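Local coordinates for protein SnoN,Epimerase SnoN (Streptomyces nogalater, PDB 5EP9) that probably acts as a non-heme iron and 2-oxoglutarate-dependent epimerase in nogalamycin biosynthesis, at residues A[58-63]-A[98-103]. Sequence-based numbering, arbitrary orientation.
Sequences AEYLAE and RRLATH
Arg99 meets both Glu59 and Tyr60 at the solvent side of the contact. Its chain bends at chi3 (-93°), which sets NE out of line with the rest of the chain. Arg99 NH1 forms a salt bridge with Glu59 OE2 at 3.4 Å, and the hydrogen bond within it is weak. Glu59 OE2 lies at the guanidinium edge, near its plane, and the carboxylate and guanidinium planes are 28° apart. Glu59 reaches it with an extended chain, CG anti to the backbone N. Tyr60 OH also lies at this edge, 3.8 Å from Arg99 NH1.

Leu100 carries the buried half. Leu100 CB sits over one face of the Tyr60 ring in a CH-pi contact, 3.9 Å from the centroid of that ring. The direction is 14° off the ring normal. The methyls add to this contact: Leu100 CD1 is 4.0 Å from Tyr60 CD2 and Tyr60 CE2, and Leu100 CD2 is 4.0 Å from Tyr60 CG. Leu52 and Leu163 also touch Tyr60. Leu100 also packs on Thr239 of strand 236-245. The Leu100 side chain is about 13 Å from the bound 2-oxoglutarate.

His103 is the N-cap of helix 104-114. His103 CD2 lies 4.2 Å from Tyr60 OH, which is at the imidazole edge. His103 NE2 bonds to Glu56.

Both segments belong to the 14-202 part of the engineered fusion. This is helix-to-helix packing against the major sheet of a cupin-type, PhyH-family fold.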
ATOM      1  N   ALA A  58     -17.056   8.803   0.280  1.00 33.09           N
ATOM      2  CA  ALA A  58     -18.415   8.106   0.390  1.00 35.01           C
ATOM      3  C   ALA A  58     -18.712   7.094  -0.746  1.00 35.09           C
ATOM      4  O   ALA A  58     -19.093   5.924  -0.464  1.00 33.75           O
ATOM      5  CB  ALA A  58     -19.533   9.057   0.394  1.00 35.37           C
ATOM      6  N   GLU A  59     -18.327   7.471  -1.930  1.00 33.95           N
ATOM      7  CA  GLU A  59     -18.234   6.464  -3.017  1.00 34.63           C
ATOM      8  C   GLU A  59     -17.289   5.201  -2.823  1.00 31.99           C
ATOM      9  O   GLU A  59     -17.750   4.028  -2.912  1.00 31.13           O
ATOM     10  CB  GLU A  59     -17.768   7.130  -4.244  1.00 37.53           C
ATOM     11  CG  GLU A  59     -18.118   6.231  -5.446  1.00 43.33           C
ATOM     12  CD  GLU A  59     -17.733   6.784  -6.818  1.00 46.69           C
ATOM     13  OE1 GLU A  59     -17.117   7.887  -6.909  1.00 49.82           O
ATOM     14  OE2 GLU A  59     -18.006   6.016  -7.790  1.00 52.54           O
ATOM     15  N   TYR A  60     -16.020   5.440  -2.507  1.00 29.75           N
ATOM     16  CA  TYR A  60     -15.049   4.333  -2.350  1.00 29.47           C
ATOM     17  C   TYR A  60     -15.405   3.519  -1.105  1.00 30.69           C
ATOM     18  O   TYR A  60     -15.262   2.336  -1.077  1.00 29.94           O
ATOM     19  CB  TYR A  60     -13.610   4.839  -2.414  1.00 28.92           C
ATOM     20  CG  TYR A  60     -13.312   5.471  -3.727  1.00 29.47           C
ATOM     21  CD1 TYR A  60     -13.515   4.763  -4.916  1.00 31.30           C
ATOM     22  CD2 TYR A  60     -12.801   6.762  -3.831  1.00 29.97           C
ATOM     23  CE1 TYR A  60     -13.305   5.352  -6.170  1.00 30.75           C
ATOM     24  CE2 TYR A  60     -12.526   7.330  -5.079  1.00 29.81           C
ATOM     25  CZ  TYR A  60     -12.792   6.611  -6.241  1.00 31.24           C
ATOM     26  OH  TYR A  60     -12.491   7.155  -7.457  1.00 30.83           O
ATOM     27  N   LEU A  61     -15.894   4.173  -0.063  1.00 32.60           N
ATOM     28  CA  LEU A  61     -16.230   3.481   1.177  1.00 33.07           C
ATOM     29  C   LEU A  61     -17.353   2.496   0.917  1.00 34.13           C
ATOM     30  O   LEU A  61     -17.292   1.356   1.317  1.00 33.57           O
ATOM     31  CB  LEU A  61     -16.642   4.474   2.269  1.00 33.89           C
ATOM     32  CG  LEU A  61     -17.187   3.841   3.556  1.00 34.57           C
ATOM     33  CD1 LEU A  61     -16.212   2.833   4.219  1.00 33.77           C
ATOM     34  CD2 LEU A  61     -17.537   4.962   4.540  1.00 35.67           C
ATOM     35  N   ALA A  62     -18.388   2.933   0.195  1.00 35.05           N
ATOM     36  CA  ALA A  62     -19.516   2.039  -0.051  1.00 35.01           C
ATOM     37  C   ALA A  62     -19.030   0.866  -0.827  1.00 35.16           C
ATOM     38  O   ALA A  62     -19.558  -0.235  -0.686  1.00 36.03           O
ATOM     39  CB  ALA A  62     -20.709   2.732  -0.827  1.00 35.99           C
ATOM     40  N   GLU A  63     -18.205   1.130  -1.805  1.00 34.75           N
ATOM     41  CA  GLU A  63     -17.759   0.040  -2.703  1.00 34.92           C
ATOM     42  C   GLU A  63     -16.823  -0.939  -1.846  1.00 33.76           C
ATOM     43  O   GLU A  63     -16.910  -2.144  -1.987  1.00 32.48           O
ATOM     44  CB  GLU A  63     -17.010   0.583  -3.881  1.00 34.76           C
ATOM     45  CG  GLU A  63     -16.382  -0.511  -4.749  1.00 36.42           C
ATOM     46  CD  GLU A  63     -17.373  -1.291  -5.611  1.00 39.06           C
ATOM     47  OE1 GLU A  63     -18.600  -1.115  -5.483  1.00 38.47           O
ATOM     48  OE2 GLU A  63     -16.892  -2.134  -6.404  1.00 39.94           O
ATOM     49  N   ARG A  98     -10.582   0.260  -9.348  1.00 35.85           N
ATOM     50  CA  ARG A  98      -9.586   0.639 -10.301  1.00 38.48           C
ATOM     51  C   ARG A  98      -9.485   2.137 -10.435  1.00 38.18           C
ATOM     52  O   ARG A  98      -8.363   2.633 -10.704  1.00 37.71           O
ATOM     53  CB  ARG A  98      -9.812  -0.022 -11.697  1.00 40.81           C
ATOM     54  CG  ARG A  98      -8.558  -0.030 -12.602  1.00 42.77           C
ATOM     55  CD  ARG A  98      -8.880  -0.722 -13.935  1.00 47.29           C
ATOM     56  NE  ARG A  98      -7.687  -1.067 -14.739  1.00 48.69           N
ATOM     57  CZ  ARG A  98      -6.968  -0.206 -15.478  1.00 51.88           C
ATOM     58  NH1 ARG A  98      -7.260   1.097 -15.480  1.00 53.69           N
ATOM     59  NH2 ARG A  98      -5.960  -0.628 -16.258  1.00 52.62           N
ATOM     60  N   ARG A  99     -10.622   2.839 -10.390  1.00 36.80           N
ATOM     61  CA  ARG A  99     -10.544   4.312 -10.462  1.00 38.61           C
ATOM     62  C   ARG A  99      -9.768   4.853  -9.272  1.00 35.08           C
ATOM     63  O   ARG A  99      -9.034   5.820  -9.375  1.00 33.92           O
ATOM     64  CB  ARG A  99     -11.899   5.019 -10.552  1.00 41.46           C
ATOM     65  CG  ARG A  99     -12.524   4.841 -11.955  1.00 46.66           C
ATOM     66  CD  ARG A  99     -13.783   5.659 -12.210  1.00 49.77           C
ATOM     67  NE  ARG A  99     -14.966   4.895 -11.897  1.00 56.87           N
ATOM     68  CZ  ARG A  99     -15.609   4.923 -10.741  1.00 62.39           C
ATOM     69  NH1 ARG A  99     -15.185   5.692  -9.704  1.00 64.35           N
ATOM     70  NH2 ARG A  99     -16.681   4.122 -10.623  1.00 65.58           N
ATOM     71  N   LEU A 100      -9.964   4.259  -8.122  1.00 33.20           N
ATOM     72  CA  LEU A 100      -9.175   4.697  -6.937  1.00 32.73           C
ATOM     73  C   LEU A 100      -7.666   4.399  -7.103  1.00 32.84           C
ATOM     74  O   LEU A 100      -6.809   5.197  -6.715  1.00 32.68           O
ATOM     75  CB  LEU A 100      -9.750   4.121  -5.626  1.00 31.66           C
ATOM     76  CG  LEU A 100      -9.029   4.425  -4.349  1.00 29.90           C
ATOM     77  CD1 LEU A 100      -8.896   5.911  -4.092  1.00 30.81           C
ATOM     78  CD2 LEU A 100      -9.750   3.724  -3.231  1.00 30.66           C
ATOM     79  N   ALA A 101      -7.370   3.206  -7.592  1.00 32.25           N
ATOM     80  CA  ALA A 101      -5.991   2.752  -7.842  1.00 31.24           C
ATOM     81  C   ALA A 101      -5.216   3.645  -8.794  1.00 31.43           C
ATOM     82  O   ALA A 101      -4.023   3.881  -8.623  1.00 31.55           O
ATOM     83  CB  ALA A 101      -5.985   1.342  -8.365  1.00 31.04           C
ATOM     84  N   THR A 102      -5.935   4.196  -9.761  1.00 32.02           N
ATOM     85  CA  THR A 102      -5.392   5.129 -10.742  1.00 32.86           C
ATOM     86  C   THR A 102      -5.855   6.576 -10.567  1.00 32.19           C
ATOM     87  O   THR A 102      -5.656   7.393 -11.413  1.00 32.12           O
ATOM     88  CB  THR A 102      -5.724   4.657 -12.186  1.00 37.40           C
ATOM     89  OG1 THR A 102      -7.127   4.491 -12.306  1.00 35.28           O
ATOM     90  CG2 THR A 102      -5.061   3.318 -12.453  1.00 39.71           C
ATOM     91  N   HIS A 103      -6.414   6.901  -9.414  1.00 32.77           N
ATOM     92  CA  HIS A 103      -6.836   8.211  -9.096  1.00 34.27           C
ATOM     93  C   HIS A 103      -5.806   9.254  -9.537  1.00 36.40           C
ATOM     94  O   HIS A 103      -4.620   9.170  -9.161  1.00 38.23           O
ATOM     95  CB  HIS A 103      -7.069   8.300  -7.598  1.00 34.82           C
ATOM     96  CG  HIS A 103      -7.815   9.512  -7.182  1.00 37.24           C
ATOM     97  ND1 HIS A 103      -7.197  10.735  -7.027  1.00 38.44           N
ATOM     98  CD2 HIS A 103      -9.143   9.723  -6.969  1.00 37.57           C
ATOM     99  CE1 HIS A 103      -8.116  11.642  -6.728  1.00 40.05           C
ATOM    100  NE2 HIS A 103      -9.298  11.049  -6.679  1.00 38.17           N
TER